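Local coordinates for arginine kinase (Cydia pomonella granulosis virus, PDB 6VVG), which probably phosphorylates serine or threonine residues of proteins using ATP, and relies for this activity on side-to-side dimerization centred on its regulatory alpha C helix, at residues L59-H64 / I74-F79; L111-A116 / L147-K152; E183-E188 / K229-L234; K237-I242 / D251-M256. All blocks are in the same frame, centred on the assembly; numbering follows the deposited sequence.

Contact 1 of 4, residues L59-H64 / I74-F79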
# COMPACT_ATOMS: atom_id res chain seq x y z
N LEU A 59 -0.22 -1.13 -4.86
CA LEU A 59 0.23 -2.02 -3.80
C LEU A 59 1.15 -3.12 -4.32
O LEU A 59 1.91 -3.70 -3.54
CB LEU A 59 -0.96 -2.65 -3.09
CG LEU A 59 -0.77 -3.03 -1.62
CD1 LEU A 59 -0.57 -1.79 -0.77
CD2 LEU A 59 -1.94 -3.86 -1.11
N GLU A 60 1.09 -3.42 -5.62
CA GLU A 60 2.00 -4.42 -6.19
C GLU A 60 3.45 -4.02 -5.96
O GLU A 60 4.30 -4.87 -5.69
CB GLU A 60 1.72 -4.59 -7.68
CG GLU A 60 2.55 -5.67 -8.35
CD GLU A 60 2.07 -6.01 -9.75
OE1 GLU A 60 1.15 -5.33 -10.25
OE2 GLU A 60 2.63 -6.96 -10.35
N PHE A 61 3.75 -2.72 -6.04
CA PHE A 61 5.10 -2.25 -5.76
C PHE A 61 5.48 -2.53 -4.31
O PHE A 61 6.57 -3.01 -4.02
CB PHE A 61 5.19 -0.75 -6.07
CG PHE A 61 6.51 -0.13 -5.71
CD1 PHE A 61 7.66 -0.46 -6.40
CD2 PHE A 61 6.60 0.79 -4.68
CE1 PHE A 61 8.88 0.11 -6.07
CE2 PHE A 61 7.81 1.36 -4.34
CZ PHE A 61 8.95 1.02 -5.04
N ASP A 62 4.57 -2.24 -3.37
CA ASP A 62 4.88 -2.40 -1.96
C ASP A 62 5.23 -3.85 -1.63
O ASP A 62 6.16 -4.11 -0.85
CB ASP A 62 3.70 -1.95 -1.10
CG ASP A 62 3.30 -0.52 -1.36
OD1 ASP A 62 2.93 -0.21 -2.51
OD2 ASP A 62 3.35 0.30 -0.42
N VAL A 63 4.48 -4.80 -2.18
CA VAL A 63 4.71 -6.21 -1.84
C VAL A 63 6.13 -6.61 -2.21
O VAL A 63 6.84 -7.25 -1.43
CB VAL A 63 3.67 -7.11 -2.52
CG1 VAL A 63 4.02 -8.57 -2.29
CG2 VAL A 63 2.28 -6.79 -1.99
N HIS A 64 6.58 -6.24 -3.42
CA HIS A 64 7.95 -6.52 -3.81
C HIS A 64 8.93 -5.94 -2.79
O HIS A 64 9.82 -6.64 -2.30
CB HIS A 64 8.25 -5.95 -5.19
CG HIS A 64 7.56 -6.66 -6.31
ND1 HIS A 64 8.05 -7.82 -6.87
CD2 HIS A 64 6.43 -6.36 -7.00
CE1 HIS A 64 7.24 -8.21 -7.84
NE2 HIS A 64 6.25 -7.34 -7.94
N ILE A 74 9.57 -12.39 -4.85
CA ILE A 74 10.35 -12.10 -6.05
C ILE A 74 10.91 -10.69 -5.95
O ILE A 74 10.15 -9.73 -5.73
CB ILE A 74 9.50 -12.29 -7.32
CG1 ILE A 74 8.92 -13.71 -7.33
CG2 ILE A 74 10.33 -12.03 -8.55
CD1 ILE A 74 8.31 -14.15 -8.64
N LYS A 75 12.22 -10.56 -6.10
CA LYS A 75 12.87 -9.26 -5.96
C LYS A 75 12.55 -8.37 -7.17
O LYS A 75 12.59 -8.82 -8.32
CB LYS A 75 14.38 -9.41 -5.84
CG LYS A 75 14.87 -10.66 -5.11
CD LYS A 75 14.68 -10.55 -3.60
CE LYS A 75 15.03 -11.87 -2.92
NZ LYS A 75 14.59 -13.08 -3.69
N LEU A 76 12.26 -7.10 -6.89
CA LEU A 76 12.02 -6.11 -7.93
C LEU A 76 13.29 -5.29 -8.14
O LEU A 76 13.79 -4.66 -7.20
CB LEU A 76 10.86 -5.19 -7.55
CG LEU A 76 10.50 -4.12 -8.57
CD1 LEU A 76 9.80 -4.75 -9.77
CD2 LEU A 76 9.62 -3.03 -7.95
N HIS A 77 13.81 -5.30 -9.36
CA HIS A 77 15.07 -4.62 -9.66
C HIS A 77 14.85 -3.21 -10.18
O HIS A 77 15.52 -2.27 -9.74
CB HIS A 77 15.87 -5.45 -10.66
CG HIS A 77 16.50 -6.66 -10.05
ND1 HIS A 77 17.49 -6.58 -9.09
CD2 HIS A 77 16.28 -7.99 -10.24
CE1 HIS A 77 17.85 -7.80 -8.73
NE2 HIS A 77 17.14 -8.67 -9.42
N ASN A 78 13.90 -3.03 -11.10
CA ASN A 78 13.57 -1.71 -11.61
C ASN A 78 12.06 -1.61 -11.76
O ASN A 78 11.37 -2.62 -11.92
CB ASN A 78 14.24 -1.43 -12.96
CG ASN A 78 15.74 -1.61 -12.91
OD1 ASN A 78 16.48 -0.64 -12.71
ND2 ASN A 78 16.20 -2.84 -13.08
N PHE A 79 11.55 -0.38 -11.71
CA PHE A 79 10.12 -0.13 -11.84
C PHE A 79 9.94 1.30 -12.31
O PHE A 79 10.48 2.23 -11.70
CB PHE A 79 9.40 -0.38 -10.51
CG PHE A 79 7.97 0.09 -10.49
CD1 PHE A 79 7.06 -0.33 -11.45
CD2 PHE A 79 7.55 0.96 -9.50
CE1 PHE A 79 5.75 0.11 -11.41
CE2 PHE A 79 6.24 1.41 -9.46
CZ PHE A 79 5.34 0.99 -10.42
O HOH W 1 10.32 -9.33 -2.89

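Contact 2 of 4, residues L111-A116 / L147-K152. With AMP (adenosine monophosphate), chain C.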
# COMPACT_ATOMS: atom_id res chain seq x y z
N LEU A 111 5.42 -35.27 -13.85
CA LEU A 111 5.47 -34.44 -12.66
C LEU A 111 4.49 -34.97 -11.62
O LEU A 111 3.32 -35.23 -11.92
CB LEU A 111 5.13 -32.99 -13.00
CG LEU A 111 5.97 -32.35 -14.10
CD1 LEU A 111 5.67 -30.87 -14.25
CD2 LEU A 111 7.46 -32.57 -13.82
N ARG A 112 4.96 -35.13 -10.38
CA ARG A 112 4.07 -35.50 -9.29
C ARG A 112 4.56 -34.89 -7.99
O ARG A 112 5.76 -34.70 -7.78
CB ARG A 112 3.97 -37.02 -9.11
CG ARG A 112 3.97 -37.84 -10.40
CD ARG A 112 3.56 -39.29 -10.11
NE ARG A 112 4.11 -39.79 -8.86
CZ ARG A 112 3.43 -39.88 -7.72
NH1 ARG A 112 4.02 -40.35 -6.63
NH2 ARG A 112 2.16 -39.51 -7.67
N LEU A 113 3.60 -34.60 -7.10
CA LEU A 113 3.87 -34.11 -5.75
C LEU A 113 3.29 -35.11 -4.76
O LEU A 113 2.06 -35.25 -4.67
CB LEU A 113 3.26 -32.72 -5.54
CG LEU A 113 3.82 -31.53 -6.32
CD1 LEU A 113 2.91 -30.31 -6.14
CD2 LEU A 113 5.23 -31.22 -5.88
N ASN A 114 4.15 -35.80 -4.03
CA ASN A 114 3.67 -36.71 -3.00
C ASN A 114 3.32 -35.92 -1.73
O ASN A 114 3.50 -34.70 -1.66
CB ASN A 114 4.69 -37.81 -2.71
CG ASN A 114 6.00 -37.28 -2.15
OD1 ASN A 114 6.09 -36.13 -1.73
ND2 ASN A 114 7.02 -38.13 -2.15
N GLU A 115 2.81 -36.62 -0.72
CA GLU A 115 2.35 -35.95 0.49
C GLU A 115 3.46 -35.12 1.13
O GLU A 115 3.23 -33.98 1.53
CB GLU A 115 1.79 -36.96 1.49
CG GLU A 115 1.43 -36.35 2.84
CD GLU A 115 0.33 -37.10 3.57
OE1 GLU A 115 -0.21 -38.08 3.01
OE2 GLU A 115 -0.01 -36.70 4.71
N ALA A 116 4.66 -35.68 1.23
CA ALA A 116 5.77 -34.96 1.85
C ALA A 116 6.06 -33.66 1.10
O ALA A 116 6.30 -32.62 1.72
CB ALA A 116 7.01 -35.84 1.90
N LEU A 147 2.03 -19.65 -7.85
CA LEU A 147 2.96 -20.30 -6.93
C LEU A 147 3.98 -21.04 -7.79
O LEU A 147 3.76 -22.18 -8.20
CB LEU A 147 2.23 -21.22 -5.97
CG LEU A 147 1.14 -20.50 -5.17
CD1 LEU A 147 0.32 -21.46 -4.33
CD2 LEU A 147 1.75 -19.40 -4.29
N LEU A 148 5.09 -20.36 -8.10
CA LEU A 148 6.12 -20.93 -8.95
C LEU A 148 6.93 -21.97 -8.18
O LEU A 148 7.21 -21.79 -6.99
CB LEU A 148 7.04 -19.82 -9.48
CG LEU A 148 6.34 -18.55 -9.98
CD1 LEU A 148 7.34 -17.60 -10.66
CD2 LEU A 148 5.19 -18.89 -10.93
N TYR A 149 7.29 -23.05 -8.87
CA TYR A 149 7.92 -24.21 -8.25
C TYR A 149 8.39 -25.14 -9.37
O TYR A 149 7.68 -25.34 -10.35
CB TYR A 149 6.93 -24.94 -7.32
CG TYR A 149 7.47 -26.16 -6.60
CD1 TYR A 149 7.53 -27.39 -7.23
CD2 TYR A 149 7.92 -26.07 -5.28
CE1 TYR A 149 8.02 -28.51 -6.57
CE2 TYR A 149 8.41 -27.18 -4.62
CZ TYR A 149 8.46 -28.40 -5.27
OH TYR A 149 8.94 -29.51 -4.62
N ASP A 150 9.60 -25.68 -9.21
CA ASP A 150 10.13 -26.67 -10.13
C ASP A 150 10.80 -27.77 -9.31
O ASP A 150 11.20 -27.56 -8.17
CB ASP A 150 11.12 -26.05 -11.13
CG ASP A 150 12.36 -25.50 -10.46
OD1 ASP A 150 13.26 -26.30 -10.13
OD2 ASP A 150 12.43 -24.27 -10.26
N ARG A 151 10.91 -28.95 -9.90
CA ARG A 151 11.38 -30.11 -9.15
C ARG A 151 12.88 -30.18 -9.02
O ARG A 151 13.40 -31.14 -8.44
CB ARG A 151 10.88 -31.39 -9.79
CG ARG A 151 11.32 -31.65 -11.29
CD ARG A 151 10.36 -32.74 -11.83
NE ARG A 151 10.85 -33.41 -13.03
CZ ARG A 151 10.44 -34.61 -13.43
NH1 ARG A 151 9.52 -35.26 -12.73
NH2 ARG A 151 10.92 -35.14 -14.55
N LYS A 152 13.60 -29.18 -9.50
CA LYS A 152 15.04 -29.11 -9.26
C LYS A 152 15.42 -28.17 -8.13
O LYS A 152 16.07 -28.58 -7.17
CB LYS A 152 15.72 -28.67 -10.54
CG LYS A 152 17.09 -29.17 -10.76
CD LYS A 152 18.05 -28.54 -9.79
CE LYS A 152 19.46 -28.44 -10.36
NZ LYS A 152 20.27 -27.61 -9.41
P AMP C . 2.34 -13.29 -13.68
O1P AMP C . 0.90 -13.74 -13.72
O2P AMP C . 3.07 -14.15 -12.68
O3P AMP C . 2.36 -11.80 -13.47
O5' AMP C . 3.03 -13.56 -15.10
C5' AMP C . 2.48 -14.50 -16.00
C4' AMP C . 3.29 -15.78 -16.04
O4' AMP C . 4.68 -15.48 -16.32
C3' AMP C . 3.35 -16.57 -14.74
O3' AMP C . 2.19 -17.35 -14.51
C2' AMP C . 4.61 -17.41 -14.94
O2' AMP C . 4.37 -18.47 -15.85
C1' AMP C . 5.52 -16.38 -15.62
N9 AMP C . 6.29 -15.62 -14.63
C8 AMP C . 5.82 -14.55 -13.97
N7 AMP C . 6.76 -14.12 -13.14
C5 AMP C . 7.83 -14.92 -13.28
C6 AMP C . 9.06 -14.91 -12.67
N6 AMP C . 9.65 -14.05 -11.66
N1 AMP C . 9.96 -15.83 -12.98
C2 AMP C . 9.67 -16.77 -13.91
N3 AMP C . 8.46 -16.78 -14.51
C4 AMP C . 7.54 -15.85 -14.19
O HOH W 2 8.05 -34.77 -10.05

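Contact 3 of 4, residues E183-E188 / K229-L234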
# COMPACT_ATOMS: atom_id res chain seq x y z
N GLU A 183 -16.41 -15.47 2.78
CA GLU A 183 -16.43 -14.08 3.22
C GLU A 183 -16.22 -13.13 2.05
O GLU A 183 -16.85 -12.06 1.99
CB GLU A 183 -15.35 -13.87 4.28
CG GLU A 183 -15.62 -14.57 5.61
CD GLU A 183 -15.54 -16.09 5.51
OE1 GLU A 183 -14.67 -16.59 4.76
OE2 GLU A 183 -16.34 -16.77 6.18
N LYS A 184 -15.33 -13.48 1.11
CA LYS A 184 -15.15 -12.62 -0.05
C LYS A 184 -16.39 -12.62 -0.93
O LYS A 184 -16.76 -11.58 -1.50
CB LYS A 184 -13.92 -13.06 -0.86
CG LYS A 184 -13.60 -12.11 -2.02
CD LYS A 184 -12.23 -12.38 -2.63
CE LYS A 184 -12.00 -11.48 -3.85
NZ LYS A 184 -10.57 -11.44 -4.26
N ILE A 185 -17.05 -13.77 -1.07
CA ILE A 185 -18.31 -13.82 -1.80
C ILE A 185 -19.31 -12.85 -1.19
O ILE A 185 -20.06 -12.19 -1.91
CB ILE A 185 -18.86 -15.26 -1.82
CG1 ILE A 185 -17.96 -16.17 -2.66
CG2 ILE A 185 -20.28 -15.28 -2.36
CD1 ILE A 185 -18.15 -17.65 -2.39
N ARG A 186 -19.31 -12.74 0.14
CA ARG A 186 -20.25 -11.89 0.85
C ARG A 186 -19.74 -10.47 1.03
O ARG A 186 -20.28 -9.72 1.86
CB ARG A 186 -20.58 -12.51 2.22
CG ARG A 186 -21.23 -13.89 2.13
CD ARG A 186 -21.82 -14.35 3.46
NE ARG A 186 -20.82 -14.39 4.53
CZ ARG A 186 -20.21 -15.49 4.94
NH1 ARG A 186 -20.48 -16.66 4.38
NH2 ARG A 186 -19.32 -15.43 5.92
N HIS A 187 -18.73 -10.07 0.26
CA HIS A 187 -18.22 -8.70 0.25
C HIS A 187 -17.80 -8.24 1.65
O HIS A 187 -18.02 -7.09 2.03
CB HIS A 187 -19.24 -7.73 -0.34
CG HIS A 187 -19.47 -7.90 -1.81
ND1 HIS A 187 -18.55 -7.51 -2.76
CD2 HIS A 187 -20.51 -8.43 -2.49
CE1 HIS A 187 -19.02 -7.79 -3.97
NE2 HIS A 187 -20.21 -8.35 -3.83
N GLU A 188 -17.20 -9.13 2.43
CA GLU A 188 -16.53 -8.70 3.65
C GLU A 188 -15.24 -7.96 3.30
O GLU A 188 -14.71 -8.08 2.19
CB GLU A 188 -16.22 -9.90 4.55
CG GLU A 188 -17.45 -10.58 5.13
CD GLU A 188 -17.11 -11.49 6.30
OE1 GLU A 188 -16.01 -11.38 6.86
OE2 GLU A 188 -17.96 -12.33 6.66
N LYS A 229 -21.80 -16.07 -6.16
CA LYS A 229 -22.88 -16.65 -5.38
C LYS A 229 -23.17 -18.09 -5.79
O LYS A 229 -23.76 -18.84 -5.00
CB LYS A 229 -24.14 -15.79 -5.52
CG LYS A 229 -24.10 -14.52 -4.68
CD LYS A 229 -24.15 -14.83 -3.19
CE LYS A 229 -23.82 -13.60 -2.35
NZ LYS A 229 -24.91 -12.57 -2.38
N ASP A 230 -22.78 -18.49 -7.00
CA ASP A 230 -22.90 -19.89 -7.39
C ASP A 230 -21.95 -20.79 -6.60
O ASP A 230 -22.17 -22.01 -6.55
CB ASP A 230 -22.61 -20.06 -8.89
CG ASP A 230 -23.63 -19.35 -9.75
OD1 ASP A 230 -24.84 -19.45 -9.46
OD2 ASP A 230 -23.22 -18.69 -10.73
N MET A 231 -20.90 -20.23 -6.01
CA MET A 231 -19.97 -21.05 -5.24
C MET A 231 -20.57 -21.48 -3.91
O MET A 231 -20.24 -22.56 -3.40
CB MET A 231 -18.67 -20.28 -4.99
CG MET A 231 -17.87 -19.93 -6.23
SD MET A 231 -17.54 -21.32 -7.32
CE MET A 231 -16.67 -22.44 -6.22
N LEU A 232 -21.46 -20.66 -3.34
CA LEU A 232 -21.95 -20.95 -1.98
C LEU A 232 -22.63 -22.30 -1.90
O LEU A 232 -22.29 -23.08 -0.98
CB LEU A 232 -22.88 -19.83 -1.53
CG LEU A 232 -22.20 -18.58 -0.99
CD1 LEU A 232 -23.24 -17.62 -0.39
CD2 LEU A 232 -21.13 -18.89 0.05
N PRO A 233 -23.58 -22.66 -2.76
CA PRO A 233 -24.17 -24.01 -2.67
C PRO A 233 -23.11 -25.10 -2.68
O PRO A 233 -23.24 -26.11 -1.98
CB PRO A 233 -25.09 -24.10 -3.89
CG PRO A 233 -25.39 -22.67 -4.25
CD PRO A 233 -24.14 -21.89 -3.90
N LEU A 234 -22.05 -24.90 -3.46
CA LEU A 234 -21.01 -25.92 -3.57
C LEU A 234 -20.25 -26.08 -2.26
O LEU A 234 -19.95 -27.20 -1.85
CB LEU A 234 -20.05 -25.55 -4.70
CG LEU A 234 -20.74 -25.37 -6.05
CD1 LEU A 234 -19.74 -25.06 -7.14
CD2 LEU A 234 -21.54 -26.63 -6.40

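Contact 4 of 4, residues K237-I242 / D251-M256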
# COMPACT_ATOMS: atom_id res chain seq x y z
N LYS A 237 -21.71 -28.62 0.24
CA LYS A 237 -21.65 -30.05 0.02
C LYS A 237 -20.42 -30.65 0.69
O LYS A 237 -19.47 -29.94 1.01
CB LYS A 237 -21.62 -30.36 -1.48
CG LYS A 237 -22.65 -29.58 -2.29
CD LYS A 237 -22.79 -30.14 -3.70
CE LYS A 237 -23.79 -29.33 -4.52
NZ LYS A 237 -23.65 -29.59 -5.99
N PRO A 238 -20.44 -31.95 0.97
CA PRO A 238 -19.28 -32.57 1.64
C PRO A 238 -18.00 -32.41 0.83
O PRO A 238 -17.99 -32.52 -0.40
CB PRO A 238 -19.69 -34.04 1.76
CG PRO A 238 -21.22 -34.01 1.79
CD PRO A 238 -21.57 -32.88 0.82
N LEU A 239 -16.90 -32.17 1.54
CA LEU A 239 -15.58 -32.18 0.92
C LEU A 239 -15.13 -33.61 0.68
O LEU A 239 -15.06 -34.39 1.64
CB LEU A 239 -14.57 -31.46 1.80
CG LEU A 239 -13.26 -31.07 1.13
CD1 LEU A 239 -13.51 -29.96 0.09
CD2 LEU A 239 -12.21 -30.62 2.14
N PRO A 240 -14.85 -34.01 -0.56
CA PRO A 240 -14.44 -35.40 -0.80
C PRO A 240 -13.16 -35.76 -0.05
O PRO A 240 -12.21 -34.97 0.03
CB PRO A 240 -14.22 -35.46 -2.32
CG PRO A 240 -15.06 -34.33 -2.87
CD PRO A 240 -15.04 -33.25 -1.81
N THR A 241 -13.14 -36.97 0.50
CA THR A 241 -11.92 -37.52 1.07
C THR A 241 -10.87 -37.70 -0.02
O THR A 241 -11.18 -38.12 -1.14
CB THR A 241 -12.20 -38.86 1.75
OG1 THR A 241 -13.17 -38.68 2.79
CG2 THR A 241 -10.92 -39.44 2.34
N ILE A 242 -9.63 -37.37 0.30
CA ILE A 242 -8.50 -37.62 -0.59
C ILE A 242 -7.98 -39.01 -0.27
O ILE A 242 -7.36 -39.23 0.78
CB ILE A 242 -7.40 -36.56 -0.44
CG1 ILE A 242 -8.01 -35.16 -0.54
CG2 ILE A 242 -6.34 -36.75 -1.51
CD1 ILE A 242 -7.04 -34.04 -0.22
N ASP A 251 -7.74 -34.35 7.32
CA ASP A 251 -8.26 -33.47 8.36
C ASP A 251 -7.83 -32.03 8.13
O ASP A 251 -8.58 -31.10 8.44
CB ASP A 251 -7.80 -33.95 9.73
CG ASP A 251 -8.61 -33.33 10.86
OD1 ASP A 251 -9.81 -33.63 10.96
OD2 ASP A 251 -8.03 -32.54 11.63
N PHE A 252 -6.63 -31.82 7.58
CA PHE A 252 -6.16 -30.47 7.30
C PHE A 252 -7.07 -29.77 6.30
O PHE A 252 -7.55 -28.66 6.56
CB PHE A 252 -4.72 -30.52 6.78
CG PHE A 252 -4.11 -29.17 6.53
CD1 PHE A 252 -3.78 -28.34 7.59
CD2 PHE A 252 -3.87 -28.73 5.24
CE1 PHE A 252 -3.22 -27.09 7.36
CE2 PHE A 252 -3.32 -27.49 5.01
CZ PHE A 252 -2.99 -26.67 6.07
N VAL A 253 -7.34 -30.40 5.16
CA VAL A 253 -8.08 -29.71 4.11
C VAL A 253 -9.54 -29.53 4.52
O VAL A 253 -10.17 -28.51 4.20
CB VAL A 253 -7.95 -30.43 2.76
CG1 VAL A 253 -6.47 -30.52 2.36
CG2 VAL A 253 -8.58 -31.81 2.81
N ARG A 254 -10.11 -30.50 5.23
CA ARG A 254 -11.46 -30.32 5.74
C ARG A 254 -11.55 -29.04 6.56
O ARG A 254 -12.43 -28.19 6.34
CB ARG A 254 -11.90 -31.51 6.61
CG ARG A 254 -11.66 -32.89 6.06
CD ARG A 254 -12.51 -33.21 4.83
NE ARG A 254 -12.77 -34.64 4.72
CZ ARG A 254 -13.96 -35.17 4.46
NH1 ARG A 254 -14.11 -36.49 4.38
NH2 ARG A 254 -15.01 -34.39 4.25
N ARG A 255 -10.66 -28.89 7.55
CA ARG A 255 -10.70 -27.75 8.45
C ARG A 255 -10.22 -26.47 7.77
O ARG A 255 -10.63 -25.38 8.18
CB ARG A 255 -9.86 -28.04 9.70
CG ARG A 255 -10.38 -29.25 10.48
CD ARG A 255 -9.66 -29.50 11.81
NE ARG A 255 -10.22 -30.66 12.50
CZ ARG A 255 -11.06 -30.58 13.53
NH1 ARG A 255 -11.43 -29.40 14.01
NH2 ARG A 255 -11.53 -31.69 14.09
N MET A 256 -9.40 -26.58 6.72
CA MET A 256 -9.03 -25.39 5.97
C MET A 256 -10.23 -24.83 5.21
O MET A 256 -10.31 -23.61 4.99
CB MET A 256 -7.90 -25.70 4.99
CG MET A 256 -6.53 -25.88 5.62
SD MET A 256 -5.87 -24.39 6.38
CE MET A 256 -5.73 -23.30 4.96

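Contact 1 of 4, residues L59-H64 / I74-F79
Phe61 and His64, one turn apart on helix 59-66, pack on Leu76 and Phe79 of strand 76-82 in the N-terminal lobe of the kinase fold. The salt bridge from Glu60 to Lys49 is consistent with this helix being the regulatory alpha C helix, and it runs roughly antiparallel to the strand. Phe61 can be followed outward. CG stands anti to the backbone N (chi1 175°), which places the ring beside Phe79 and Leu76. CB comes no nearer than 4.2 Å to Phe79 CE2, and CG meets CD2 and CE2 of the same ring. CD1 reaches in deepest, 3.4 Å from Phe79 CD2 and 3.6 Å from Leu76 CD2, and CE1 continues along that methyl. Leu76 CD2 lies at the edge of the Phe61 ring, near its plane. The two phenyl rings are almost parallel (25°) but slid apart, with little overlap. Phe61 also meets Phe79 and Phe81 of the second subunit edge-to-face, and Asn78 and Phe79 extend the beta sheet across that interface.

His64 adds a second layer. Its CB packs 3.6 Å from Leu76 CB, while its side chain touches Met91 and its ring meets Tyr161; His64, Leu76 and Tyr161 probably form part of the regulatory spine. Ile74, beyond it, lines the AMP pocket. A water lies 2.8 Å from His64 O and also near Ile74 O. The same carbonyl fixes the rotation of the imidazole: His64 ND1 donates to Ile74 O in the ring plane, at 3.1 Å and 161°.

Contact 2 of 4, residues L111-A116 / L147-K152
Leu111 and Arg151 make the outer apolar part of this contact in the C-terminal lobe of the kinase fold. Leu111 CD2 lies 3.5 Å from Arg151 CD and sits over one face of the guanidinium, near its margin and 3.3 Å above its plane. The two side chains cross at about a right angle, and the arginine is extended from CG to NE, so one methyl touches CD, NE, CZ and NH1 in turn. Deeper in, Leu113 CD2 approaches Tyr149 CE1 at 4.0 Å, the side chains sliding past each other in opposite directions.

Polar linkage is through water: one molecule accepts from Arg112 N at 3.1 Å and from Arg151 NH1 at 3.1 Å, lying in the guanidinium plane. Next to Arg151, Asp150 OD1 uses its anti lone pair to accept from Lys152 N (3.0 Å), an Asx turn.

Strand 147-148 follows the catalytic loop, and Leu148 CD1 packs 3.8 Å from C6 of the AMP adenine, as in protein kinases generally; Leu147 packs on Leu125 and Val202. The segment 111-116 leads into helix 115-133, with Asn114 as its N-cap; Leu113 and Tyr149 both rest on Ile121 of that helix, and Leu113 also reaches Ile206 of helix 192-208.

Contact 3 of 4, residues E183-E188 / K229-L234
Ile185, in the last turn of helix 182-185, inserts both branches against helix 228-235. Its CD1 sits 3.7 Å from Met231 CB and 4.0 Å from Leu232 CD2, while CG2 meets the aliphatic chain of Lys229, 3.9 Å from CE. The division follows from the torsions: with CG2 anti to the backbone N and CG1 beside the backbone N (chi1 -67°), CG2 turns to Lys229 and CD1 to Met231, with Leu232 touched by both. Ile185 crosses Met231 at about a right angle and runs past Leu232 in the opposite direction. Lys229 bends at chi2 and chi4, which brings CD and CE across CG2 at a slant; Met231 offers its CB, and its sulfur turns off from Ile185.

Around this first shell lies the end of the short helix. A Schellman motif closes it, with Glu188 N bonded to Glu183 O at 3.0 Å and His187 at positive phi as the C-prime residue. Arg186 NH2 forms weak salt bridges to Glu183 OE2 at 3.3 Å and Glu188 OE2 at 3.5 Å, tying the turn to itself. Further out, Glu183 pairs with Arg264, the glutamate-arginine bridge that, in protein kinases, joins the end of the activation segment to the C-terminal lobe. Lys184 reaches Asp174 and Asn140, and Tyr173 both donates to Ile185 O and stacks on His187.

Across the two segments the chemistry is thus apolar, methyls against methylenes, whereas directional bonds and charges act within the 183-188 turn and from it to surrounding residues; the fit probably depends on shape and burial more than on polar pairing.

Contact 4 of 4, residues K237-I242 / D251-M256
Leu239 and Val253 form the compact centre of a loop-on-helix contact in the C-terminal lobe of the kinase fold, where the irregular segment 237-242 runs across helix 247-256. Leu239 CG is anti to the backbone N (chi1 -165°), carrying CD2 down onto the helix: this one methyl is 3.6 Å from Val253 O, 3.7 Å from Arg254 CA and 3.9 Å from Val253 CG2. Ile242 adds its CD1 to the same valine methyl at 4.1 Å. Val253 CG2 occupies the position between backbone N and carbonyl carbon, from which it can meet both partners. Tyr204 of helix 192-208 touches Leu239, Ile242 and Val253 alike, completing the apolar cluster, and Asn250 OD1 accepts from Ile242 N to hold the loop at its far end.

The outer part is polar and lies toward solvent. Arg254 bends at chi2, lays its CD 3.7 Å from Leu239 CD2, and then brings its guanidinium back across the loop. Leu239 O and Thr241 N both lie over a face of that group; as a bond to the arginine, the approach of this carbonyl is doubtful. NH1 of Arg254 comes 2.9 Å from Thr241 OG1. The threonine is exposed and the arginine partly so.

Facing away from the loop, Arg255 pairs with Asp251 one turn earlier on the same helix. In that salt bridge Asp251 CG lies in the guanidinium plane, and Arg255 NE is 3.0 Å from Asp251 OD2 in a weak bond, at 134°.

Overall arrangement
From the N terminus the four contacts come strictly in series, none enclosing or crossing another. Contact 1 closes a short loop, tying helix 59-66 to the edge strand 76-82 of the N-terminal lobe and, through it, to the second subunit. Contact 2 spans helix 115-133 and the catalytic region, bringing the helix start back to the chain after strand 147-148; it meets contact 1 where Ile74 CD1 and Leu148 CD1 pack 4.1 Å apart beside the nucleotide. Contact 3 closes over helix 192-208 and joins the end of the activation segment to helix 228-235. Contact 4 follows directly, folding the next loop onto helix 247-256, centres about 18 Å from contact 3.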